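Side-chain contacts in L-isoleucine-4-hydroxylase (PDB 6LNH), which hydroxylates free L-isoleucine to (4S)-4-hydroxy-L-isoleucine with ferrous iron, 2-oxoglutarate and molecular oxygen, and also oxidises several related aliphatic and sulfur-containing amino acids: residues N110-N113 with D114-C118; F132-T136 with N137-K141; M182-S185 with N186-G190; I195-S198 with P199-N203. All coordinates share one frame; numbering follows the deposited sequence.

All four contacts are local, and they follow one another along the chain without nesting or crossing. Interaction 1 starts the short helix 114-117 after a loop. Next in sequence comes helix 120-134, whose C-terminal end turns in interaction 2 toward strand 145-156 of the larger antiparallel sheet. Interaction 3 closes the turn from strand 176-184 of that sheet to strand 189-196 of the smaller one. The same strand 189-196 ends in interaction 4, a hairpin loop leading to strand 204-206, with the centres of interactions 3 and 4 about 25 Å apart. Interactions 2 and 3 lie on opposite sides of the chain's centre, and interactions 3 and 4 both touch the third subunit.

Interaction 1: residues N110-N113 with D114-C118; sequences NSIN and DSFLC
The carbonyl O of Asn-113 receives the amide of Leu-117 at 3.2 Å from N to O, with an N-H...O angle of 151°. A second, weak bond reaches the same Asn-113 O from Phe-116 N, where the angle at hydrogen falls to 128°. Asn-113 occupies the N-cap position of helix 114-117, yet its side chain makes no capping bond: its ND2 is hydrogen-bonded instead to OD1 of Asp-55. Outward from this polar centre, Ile-112 supplies the apolar contact through one methyl. With CG2 anti to the backbone N, this branch enters between two helix residues, 3.6 Å from Phe-116 CD1 and 3.9 Å from Leu-117 CG. Its approach to the phenyl ring is oblique. Phe-116 has its own CG anti to the backbone N (chi1 178°), which carries the ring down beside Ile-112. Both Ile-112 and Leu-117 continue onto Leu-149 of strand 145-156. The chemistry thus divides in two: a backbone carbonyl starts the helical turn, while the Ile-112 methyl packs on Phe-116 and Leu-117, on the side of the turn where Ile-112 and Leu-117 also meet Leu-149.

Interaction 2: residues F132-T136 with N137-K141; sequences FAFKT and NIIDK
From Thr-136 into the 137-141 loop the backbone leaves the end of helix 120-134 and folds back, so that Lys-141 returns to the carbonyls of the helix end and of the loop after it. The lysine chain, bent at chi2 (54°) and chi3, brings its ammonium among three backbone oxygens. Lys-141 NZ gives hydrogen bonds to Phe-134 O at 2.7 Å, to Thr-136 O at 2.8 Å and to Ile-139 O at 2.6 Å. Their directions differ: the donor sits almost on the line of the Thr-136 carbonyl bond, but 46° out of the plane of the Phe-134 carbonyl. With three carbonyl dipoles converging on NZ, that of Phe-134 at the helix end, this position probably favours the charged lysine. On the way there, Lys-141 CD passes Phe-134 CD1 obliquely at 4.1 Å, while Ile-139 CG2 lies at the ring's edge. Thr-136 OG1 donates to Ala-133 O at 2.7 Å, an oxygen that also accepts Thr-136 N, and receives a weak bond from Ile-138 N. Thr-136 CB also meets Ile-138 CD1 at 3.6 Å. Around this turn, Thr-136 and Ile-138 pack on Glu-27 of helix 19-29. Ile-139 lies against Leu-145 of strand 145-156 and Phe-245 of strand 236-247, placing the helix end beside two strands of the large sheet.

Interaction 3: residues M182-S185 with N186-G190; sequences MNLS and NTAIG
A type I beta turn from Ser-185 to Ala-188 joins strand 176-184 to strand 189-196, and the residues at its two ends touch. Ala-188 N donates to Ser-185 O at 3.2 Å with a nearly straight N-H...O angle of 162°. Leu-184 extends CD1 to Ala-188 CB at 3.7 Å; its CG is anti to the backbone N (chi1 178°), which lets CD1 reach across to the returning limb of the turn. The Ser-185 hydroxyl faces the same methyl, with OG 3.6 Å from Ala-188 CB. This turn leads from the large antiparallel sheet to the smaller one of the cupin-type fold, and just before it Met-182 and Asn-183 both face Asp-239 in a classic beta bulge. Ser-185 OG has its stronger polar partner in Phe-237 N of strand 236-247, whereas its bond with Thr-187 OG1, at 3.5 Å, is weak and could run in either direction. The amide of Asn-186 works between chains: its ND2 donates to Lys-209 O of the second subunit, and its side chain packs on Leu-184 of that subunit.

Interaction 4: residues I195-S198 with P199-N203; sequences IANS and PREIN
Asn-203 and Asn-197 meet with their amide planes stacked, only 13° apart, while the side chains themselves cross at about a right angle; CG of Asn-203 lies 3.7 Å from CG of Asn-197. The polar atoms of Asn-203 are used in different directions. Its OD1 accepts Asn-197 N at 2.8 Å, with an N-H...O angle of 170°; the donor is above the side-chain carbonyl plane and not on a lone pair. Its ND2 donates to Glu-201 OE2 at 3.2 Å, on the syn side of that oxygen but tilted out of the carboxylate plane, while the acceptor lies near the amide plane of Asn-203. The backbone amide is engaged as well, Asn-203 N reaching Ile-195 O at 2.8 Å. One asparagine therefore secures both the end of strand 189-196 and the residue following it, and its two amide partners limit rotation of the group. Placing CG anti to the carbonyl carbon (chi1 -60°) turns the Asn-203 amide back over Asn-197. Farther out, Glu-201 N makes a long, weak bond of 3.5 Å to Ser-198 O. Ala-196 CB rests 3.2 Å from Glu-201 O. Glu-201 and Ile-202 also pack on Phe-163 of the third subunit. Ile-195 touches His-223, one of the residues that bind the iron. With the type I turn from Ser-198 to Glu-201 at its tip, this is the loop of a beta hairpin, linking antiparallel strands 189-196 and 204-206 of the smaller sheet in a cupin-type fold.

Interaction 1: residues N110-N113 with D114-C118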
loop_
_atom_site.group_PDB
_atom_site.type_symbol
_atom_site.label_atom_id
_atom_site.label_comp_id
_atom_site.label_asym_id
_atom_site.label_seq_id
_atom_site.Cartn_x
_atom_site.Cartn_y
_atom_site.Cartn_z
ATOM N N ASN C 110 -23.325 -7.601 23.765
ATOM C CA ASN C 110 -23.260 -6.257 24.395
ATOM C C ASN C 110 -24.004 -5.271 23.493
ATOM O O ASN C 110 -23.936 -5.427 22.264
ATOM C CB ASN C 110 -21.819 -5.805 24.634
ATOM C CG ASN C 110 -21.194 -6.450 25.852
ATOM O OD1 ASN C 110 -21.870 -6.686 26.848
ATOM N ND2 ASN C 110 -19.908 -6.740 25.780
ATOM N N SER C 111 -24.688 -4.295 24.087
ATOM C CA SER C 111 -25.452 -3.308 23.285
ATOM C C SER C 111 -24.511 -2.169 22.886
ATOM O O SER C 111 -23.515 -1.954 23.593
ATOM C CB SER C 111 -26.643 -2.797 24.046
ATOM O OG SER C 111 -26.305 -2.560 25.401
ATOM N N ILE C 112 -24.810 -1.486 21.781
ATOM C CA ILE C 112 -23.973 -0.378 21.346
ATOM C C ILE C 112 -24.137 0.786 22.313
ATOM O O ILE C 112 -25.251 1.093 22.760
ATOM C CB ILE C 112 -24.338 0.028 19.908
ATOM C CG1 ILE C 112 -24.057 -1.132 18.948
ATOM C CG2 ILE C 112 -23.568 1.268 19.481
ATOM C CD1 ILE C 112 -24.720 -0.979 17.597
ATOM N N ASN C 113 -23.022 1.433 22.650
ATOM C CA ASN C 113 -23.053 2.567 23.566
ATOM C C ASN C 113 -23.982 3.661 23.051
ATOM O O ASN C 113 -24.051 3.927 21.847
ATOM C CB ASN C 113 -21.641 3.115 23.775
ATOM C CG ASN C 113 -20.757 2.153 24.546
ATOM O OD1 ASN C 113 -21.251 1.332 25.319
ATOM N ND2 ASN C 113 -19.446 2.251 24.345
ATOM N N ASP C 114 -24.701 4.294 23.981
ATOM C CA ASP C 114 -25.619 5.373 23.623
ATOM C C ASP C 114 -24.905 6.516 22.907
ATOM O O ASP C 114 -25.461 7.115 21.979
ATOM C CB ASP C 114 -26.327 5.887 24.875
ATOM C CG ASP C 114 -27.442 4.971 25.328
ATOM O OD1 ASP C 114 -28.192 4.466 24.463
ATOM O OD2 ASP C 114 -27.564 4.749 26.550
ATOM N N SER C 115 -23.676 6.837 23.321
ATOM C CA SER C 115 -22.949 7.938 22.693
ATOM C C SER C 115 -22.660 7.666 21.222
ATOM O O SER C 115 -22.594 8.603 20.419
ATOM C CB SER C 115 -21.649 8.204 23.450
ATOM O OG SER C 115 -20.928 7.001 23.647
ATOM N N PHE C 116 -22.488 6.397 20.849
ATOM C CA PHE C 116 -22.296 6.038 19.449
ATOM C C PHE C 116 -23.611 6.115 18.681
ATOM O O PHE C 116 -23.634 6.568 17.532
ATOM C CB PHE C 116 -21.666 4.640 19.356
ATOM C CG PHE C 116 -21.451 4.136 17.939
ATOM C CD1 PHE C 116 -22.511 3.729 17.136
ATOM C CD2 PHE C 116 -20.169 4.064 17.421
ATOM C CE1 PHE C 116 -22.292 3.270 15.846
ATOM C CE2 PHE C 116 -19.943 3.604 16.133
ATOM C CZ PHE C 116 -21.007 3.205 15.345
ATOM N N LEU C 117 -24.718 5.691 19.298
ATOM C CA LEU C 117 -25.988 5.662 18.579
ATOM C C LEU C 117 -26.551 7.059 18.346
ATOM O O LEU C 117 -27.211 7.296 17.328
ATOM C CB LEU C 117 -27.010 4.827 19.356
ATOM C CG LEU C 117 -26.873 3.307 19.430
ATOM C CD1 LEU C 117 -27.862 2.759 20.448
ATOM C CD2 LEU C 117 -27.104 2.679 18.068
ATOM N N CYS C 118 -26.308 7.994 19.262
ATOM C CA CYS C 118 -26.758 9.367 19.079
ATOM C C CYS C 118 -25.749 10.246 18.347
ATOM O O CYS C 118 -26.056 11.412 18.076
ATOM C CB CYS C 118 -27.140 9.991 20.427
ATOM S SG CYS C 118 -25.786 10.220 21.585
#

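Interaction 2: residues F132-T136 with N137-K141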
loop_
_atom_site.group_PDB
_atom_site.type_symbol
_atom_site.label_atom_id
_atom_site.label_comp_id
_atom_site.label_asym_id
_atom_site.label_seq_id
_atom_site.Cartn_x
_atom_site.Cartn_y
_atom_site.Cartn_z
ATOM N N PHE C 132 -33.034 4.347 1.835
ATOM C CA PHE C 132 -32.692 3.513 0.688
ATOM C C PHE C 132 -33.427 2.181 0.744
ATOM O O PHE C 132 -33.968 1.721 -0.268
ATOM C CB PHE C 132 -31.171 3.309 0.644
ATOM C CG PHE C 132 -30.670 2.505 -0.546
ATOM C CD1 PHE C 132 -31.021 1.171 -0.732
ATOM C CD2 PHE C 132 -29.820 3.090 -1.466
ATOM C CE1 PHE C 132 -30.555 0.458 -1.814
ATOM C CE2 PHE C 132 -29.343 2.376 -2.551
ATOM C CZ PHE C 132 -29.713 1.057 -2.724
ATOM N N ALA C 133 -33.467 1.552 1.918
ATOM C CA ALA C 133 -34.121 0.254 2.034
ATOM C C ALA C 133 -35.603 0.351 1.699
ATOM O O ALA C 133 -36.146 -0.499 0.984
ATOM C CB ALA C 133 -33.920 -0.312 3.441
ATOM N N PHE C 134 -36.274 1.385 2.210
ATOM C CA PHE C 134 -37.698 1.580 1.954
ATOM C C PHE C 134 -38.024 1.869 0.496
ATOM O O PHE C 134 -39.152 1.610 0.069
ATOM C CB PHE C 134 -38.227 2.702 2.840
ATOM C CG PHE C 134 -38.385 2.295 4.264
ATOM C CD1 PHE C 134 -38.372 0.954 4.601
ATOM C CD2 PHE C 134 -38.540 3.234 5.264
ATOM C CE1 PHE C 134 -38.514 0.557 5.902
ATOM C CE2 PHE C 134 -38.688 2.837 6.577
ATOM C CZ PHE C 134 -38.670 1.493 6.896
ATOM N N LYS C 135 -37.096 2.418 -0.276
ATOM C CA LYS C 135 -37.387 2.681 -1.680
ATOM C C LYS C 135 -37.058 1.502 -2.585
ATOM O O LYS C 135 -37.177 1.629 -3.809
ATOM C CB LYS C 135 -36.672 3.957 -2.140
ATOM C CG LYS C 135 -37.144 5.166 -1.329
ATOM C CD LYS C 135 -36.265 6.397 -1.463
ATOM C CE LYS C 135 -37.117 7.660 -1.577
ATOM N NZ LYS C 135 -38.087 7.592 -2.708
ATOM N N THR C 136 -36.669 0.363 -2.020
ATOM C CA THR C 136 -36.556 -0.849 -2.810
ATOM C C THR C 136 -37.889 -1.596 -2.791
ATOM O O THR C 136 -38.688 -1.459 -1.861
ATOM C CB THR C 136 -35.437 -1.744 -2.267
ATOM O OG1 THR C 136 -35.818 -2.279 -0.996
ATOM C CG2 THR C 136 -34.149 -0.954 -2.097
ATOM N N ASN C 137 -38.118 -2.401 -3.830
ATOM C CA ASN C 137 -39.226 -3.353 -3.836
ATOM C C ASN C 137 -38.930 -4.603 -3.014
ATOM O O ASN C 137 -39.819 -5.447 -2.855
ATOM C CB ASN C 137 -39.635 -3.712 -5.276
ATOM C CG ASN C 137 -38.521 -4.364 -6.084
ATOM O OD1 ASN C 137 -37.506 -4.805 -5.546
ATOM N ND2 ASN C 137 -38.713 -4.423 -7.399
ATOM N N ILE C 138 -37.702 -4.742 -2.507
ATOM C CA ILE C 138 -37.328 -5.910 -1.715
ATOM C C ILE C 138 -38.021 -5.894 -0.356
ATOM O O ILE C 138 -38.478 -6.936 0.132
ATOM C CB ILE C 138 -35.796 -6.008 -1.559
ATOM C CG1 ILE C 138 -35.090 -6.206 -2.904
ATOM C CG2 ILE C 138 -35.427 -7.161 -0.653
ATOM C CD1 ILE C 138 -34.842 -4.962 -3.675
ATOM N N ILE C 139 -38.118 -4.729 0.274
ATOM C CA ILE C 139 -38.646 -4.634 1.630
ATOM C C ILE C 139 -40.150 -4.428 1.537
ATOM O O ILE C 139 -40.624 -3.449 0.950
ATOM C CB ILE C 139 -37.974 -3.494 2.410
ATOM C CG1 ILE C 139 -36.547 -3.886 2.798
ATOM C CG2 ILE C 139 -38.788 -3.129 3.650
ATOM C CD1 ILE C 139 -36.467 -4.955 3.865
ATOM N N ASP C 140 -40.900 -5.362 2.114
ATOM C CA ASP C 140 -42.353 -5.295 2.108
ATOM C C ASP C 140 -42.786 -4.356 3.225
ATOM O O ASP C 140 -42.650 -4.677 4.411
ATOM C CB ASP C 140 -42.928 -6.700 2.269
ATOM C CG ASP C 140 -44.420 -6.708 2.514
ATOM O OD1 ASP C 140 -45.146 -5.914 1.877
ATOM O OD2 ASP C 140 -44.866 -7.535 3.335
ATOM N N LYS C 141 -43.327 -3.202 2.839
ATOM C CA LYS C 141 -43.774 -2.162 3.756
ATOM C C LYS C 141 -45.016 -2.558 4.537
ATOM O O LYS C 141 -45.532 -1.743 5.310
ATOM C CB LYS C 141 -44.019 -0.866 2.979
ATOM C CG LYS C 141 -42.830 0.086 2.978
ATOM C CD LYS C 141 -41.558 -0.599 2.489
ATOM C CE LYS C 141 -41.254 -0.271 1.037
ATOM N NZ LYS C 141 -39.989 -0.920 0.563
#

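Interaction 3: residues M182-S185 with N186-G190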
loop_
_atom_site.group_PDB
_atom_site.type_symbol
_atom_site.label_atom_id
_atom_site.label_comp_id
_atom_site.label_asym_id
_atom_site.label_seq_id
_atom_site.Cartn_x
_atom_site.Cartn_y
_atom_site.Cartn_z
ATOM N N MET C 182 -15.599 1.618 8.879
ATOM C CA MET C 182 -15.329 2.684 9.835
ATOM C C MET C 182 -13.845 2.986 9.997
ATOM O O MET C 182 -13.470 4.153 10.147
ATOM C CB MET C 182 -15.930 2.328 11.196
ATOM C CG MET C 182 -17.441 2.174 11.169
ATOM S SD MET C 182 -18.291 3.688 10.676
ATOM C CE MET C 182 -17.937 4.732 12.084
ATOM N N ASN C 183 -12.991 1.966 9.964
ATOM C CA ASN C 183 -11.562 2.158 10.170
ATOM C C ASN C 183 -10.831 0.877 9.806
ATOM O O ASN C 183 -11.380 -0.224 9.922
ATOM C CB ASN C 183 -11.234 2.557 11.615
ATOM C CG ASN C 183 -9.911 3.300 11.724
ATOM O OD1 ASN C 183 -9.197 3.462 10.733
ATOM N ND2 ASN C 183 -9.581 3.756 12.927
ATOM N N LEU C 184 -9.585 1.043 9.369
ATOM C CA LEU C 184 -8.738 -0.075 8.976
ATOM C C LEU C 184 -7.302 0.305 9.295
ATOM O O LEU C 184 -6.792 1.292 8.758
ATOM C CB LEU C 184 -8.919 -0.376 7.486
ATOM C CG LEU C 184 -8.131 -1.472 6.770
ATOM C CD1 LEU C 184 -8.552 -2.844 7.253
ATOM C CD2 LEU C 184 -8.339 -1.344 5.267
ATOM N N SER C 185 -6.658 -0.461 10.172
ATOM C CA SER C 185 -5.258 -0.211 10.483
ATOM C C SER C 185 -4.405 -0.369 9.228
ATOM O O SER C 185 -4.722 -1.152 8.328
ATOM C CB SER C 185 -4.778 -1.153 11.589
ATOM O OG SER C 185 -4.743 -2.493 11.140
ATOM N N ASN C 186 -3.307 0.389 9.175
ATOM C CA ASN C 186 -2.431 0.338 8.010
ATOM C C ASN C 186 -1.666 -0.971 7.908
ATOM O O ASN C 186 -1.161 -1.294 6.827
ATOM C CB ASN C 186 -1.431 1.496 8.043
ATOM C CG ASN C 186 -0.349 1.303 9.089
ATOM O OD1 ASN C 186 -0.615 0.820 10.190
ATOM N ND2 ASN C 186 0.881 1.668 8.746
ATOM N N THR C 187 -1.578 -1.732 8.991
ATOM C CA THR C 187 -0.886 -3.012 8.987
ATOM C C THR C 187 -1.780 -4.163 8.547
ATOM O O THR C 187 -1.298 -5.295 8.436
ATOM C CB THR C 187 -0.320 -3.299 10.380
ATOM O OG1 THR C 187 -1.381 -3.267 11.342
ATOM C CG2 THR C 187 0.719 -2.250 10.753
ATOM N N ALA C 188 -3.058 -3.905 8.295
ATOM C CA ALA C 188 -3.996 -4.959 7.944
ATOM C C ALA C 188 -3.906 -5.310 6.463
ATOM O O ALA C 188 -3.679 -4.451 5.607
ATOM C CB ALA C 188 -5.425 -4.541 8.293
ATOM N N ILE C 189 -4.081 -6.598 6.173
ATOM C CA ILE C 189 -4.156 -7.115 4.814
ATOM C C ILE C 189 -5.410 -7.972 4.706
ATOM O O ILE C 189 -5.836 -8.608 5.675
ATOM C CB ILE C 189 -2.901 -7.932 4.431
ATOM C CG1 ILE C 189 -1.636 -7.247 4.959
ATOM C CG2 ILE C 189 -2.814 -8.110 2.924
ATOM C CD1 ILE C 189 -0.346 -7.778 4.364
ATOM N N GLY C 190 -6.001 -7.989 3.518
ATOM C CA GLY C 190 -7.223 -8.738 3.313
ATOM C C GLY C 190 -8.457 -7.926 3.657
ATOM O O GLY C 190 -8.462 -6.691 3.639
#

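Interaction 4: residues I195-S198 with P199-N203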
loop_
_atom_site.group_PDB
_atom_site.type_symbol
_atom_site.label_atom_id
_atom_site.label_comp_id
_atom_site.label_asym_id
_atom_site.label_seq_id
_atom_site.Cartn_x
_atom_site.Cartn_y
_atom_site.Cartn_z
ATOM N N ILE C 195 -18.272 -10.568 -4.723
ATOM C CA ILE C 195 -19.641 -10.775 -5.180
ATOM C C ILE C 195 -19.645 -11.923 -6.177
ATOM O O ILE C 195 -18.838 -11.942 -7.116
ATOM C CB ILE C 195 -20.242 -9.508 -5.815
ATOM C CG1 ILE C 195 -20.086 -8.310 -4.879
ATOM C CG2 ILE C 195 -21.712 -9.735 -6.149
ATOM C CD1 ILE C 195 -20.821 -8.461 -3.566
ATOM N N ALA C 196 -20.547 -12.876 -5.969
ATOM C CA ALA C 196 -20.673 -14.030 -6.844
ATOM C C ALA C 196 -22.145 -14.282 -7.124
ATOM O O ALA C 196 -22.932 -14.453 -6.190
ATOM C CB ALA C 196 -20.039 -15.268 -6.201
ATOM N N ASN C 197 -22.511 -14.330 -8.407
ATOM C CA ASN C 197 -23.868 -14.737 -8.760
ATOM C C ASN C 197 -24.107 -16.191 -8.388
ATOM O O ASN C 197 -25.215 -16.563 -7.984
ATOM C CB ASN C 197 -24.124 -14.511 -10.250
ATOM C CG ASN C 197 -23.867 -13.079 -10.674
ATOM O OD1 ASN C 197 -23.700 -12.194 -9.837
ATOM N ND2 ASN C 197 -23.848 -12.841 -11.981
ATOM N N SER C 198 -23.084 -17.022 -8.519
ATOM C CA SER C 198 -23.109 -18.409 -8.098
ATOM C C SER C 198 -21.835 -18.733 -7.416
ATOM O O SER C 198 -20.804 -18.002 -7.579
ATOM C CB SER C 198 -23.317 -19.352 -9.295
ATOM O OG SER C 198 -22.442 -19.004 -10.355
ATOM N N PRO C 199 -21.733 -19.810 -6.638
ATOM C CA PRO C 199 -20.487 -20.198 -5.988
ATOM C C PRO C 199 -19.393 -20.690 -6.943
ATOM O O PRO C 199 -18.327 -21.100 -6.469
ATOM C CB PRO C 199 -20.923 -21.290 -5.001
ATOM C CG PRO C 199 -22.348 -20.928 -4.686
ATOM C CD PRO C 199 -22.905 -20.481 -6.008
ATOM N N ARG C 200 -19.647 -20.675 -8.253
ATOM C CA ARG C 200 -18.650 -21.220 -9.217
ATOM C C ARG C 200 -17.737 -20.122 -9.778
ATOM O O ARG C 200 -16.704 -20.472 -10.371
ATOM C CB ARG C 200 -19.373 -21.944 -10.356
ATOM C CG ARG C 200 -18.453 -22.679 -11.321
ATOM C CD ARG C 200 -17.878 -21.794 -12.415
ATOM N NE ARG C 200 -18.608 -21.860 -13.674
ATOM C CZ ARG C 200 -18.066 -22.177 -14.845
ATOM N NH1 ARG C 200 -16.778 -22.464 -14.922
ATOM N NH2 ARG C 200 -18.812 -22.205 -15.935
ATOM N N GLU C 201 -18.091 -18.848 -9.597
ATOM C CA GLU C 201 -17.243 -17.779 -10.179
ATOM C C GLU C 201 -17.369 -16.482 -9.380
ATOM O O GLU C 201 -18.469 -16.195 -8.884
ATOM C CB GLU C 201 -17.682 -17.508 -11.618
ATOM C CG GLU C 201 -19.191 -17.502 -11.783
ATOM C CD GLU C 201 -19.768 -16.292 -12.498
ATOM O OE1 GLU C 201 -18.983 -15.434 -12.940
ATOM O OE2 GLU C 201 -21.007 -16.210 -12.609
ATOM N N ILE C 202 -16.265 -15.739 -9.276
ATOM C CA ILE C 202 -16.260 -14.410 -8.602
ATOM C C ILE C 202 -16.563 -13.383 -9.695
ATOM O O ILE C 202 -15.814 -13.346 -10.684
ATOM C CB ILE C 202 -14.907 -14.150 -7.914
ATOM C CG1 ILE C 202 -14.532 -15.291 -6.967
ATOM C CG2 ILE C 202 -14.914 -12.808 -7.202
ATOM C CD1 ILE C 202 -15.607 -15.638 -5.969
ATOM N N ASN C 203 -17.632 -12.604 -9.529
ATOM C CA ASN C 203 -18.041 -11.630 -10.575
ATOM C C ASN C 203 -17.477 -10.240 -10.277
ATOM O O ASN C 203 -17.107 -9.546 -11.233
ATOM C CB ASN C 203 -19.563 -11.575 -10.716
ATOM C CG ASN C 203 -20.159 -12.907 -11.109
ATOM O OD1 ASN C 203 -20.425 -13.750 -10.258
ATOM N ND2 ASN C 203 -20.369 -13.104 -12.398
#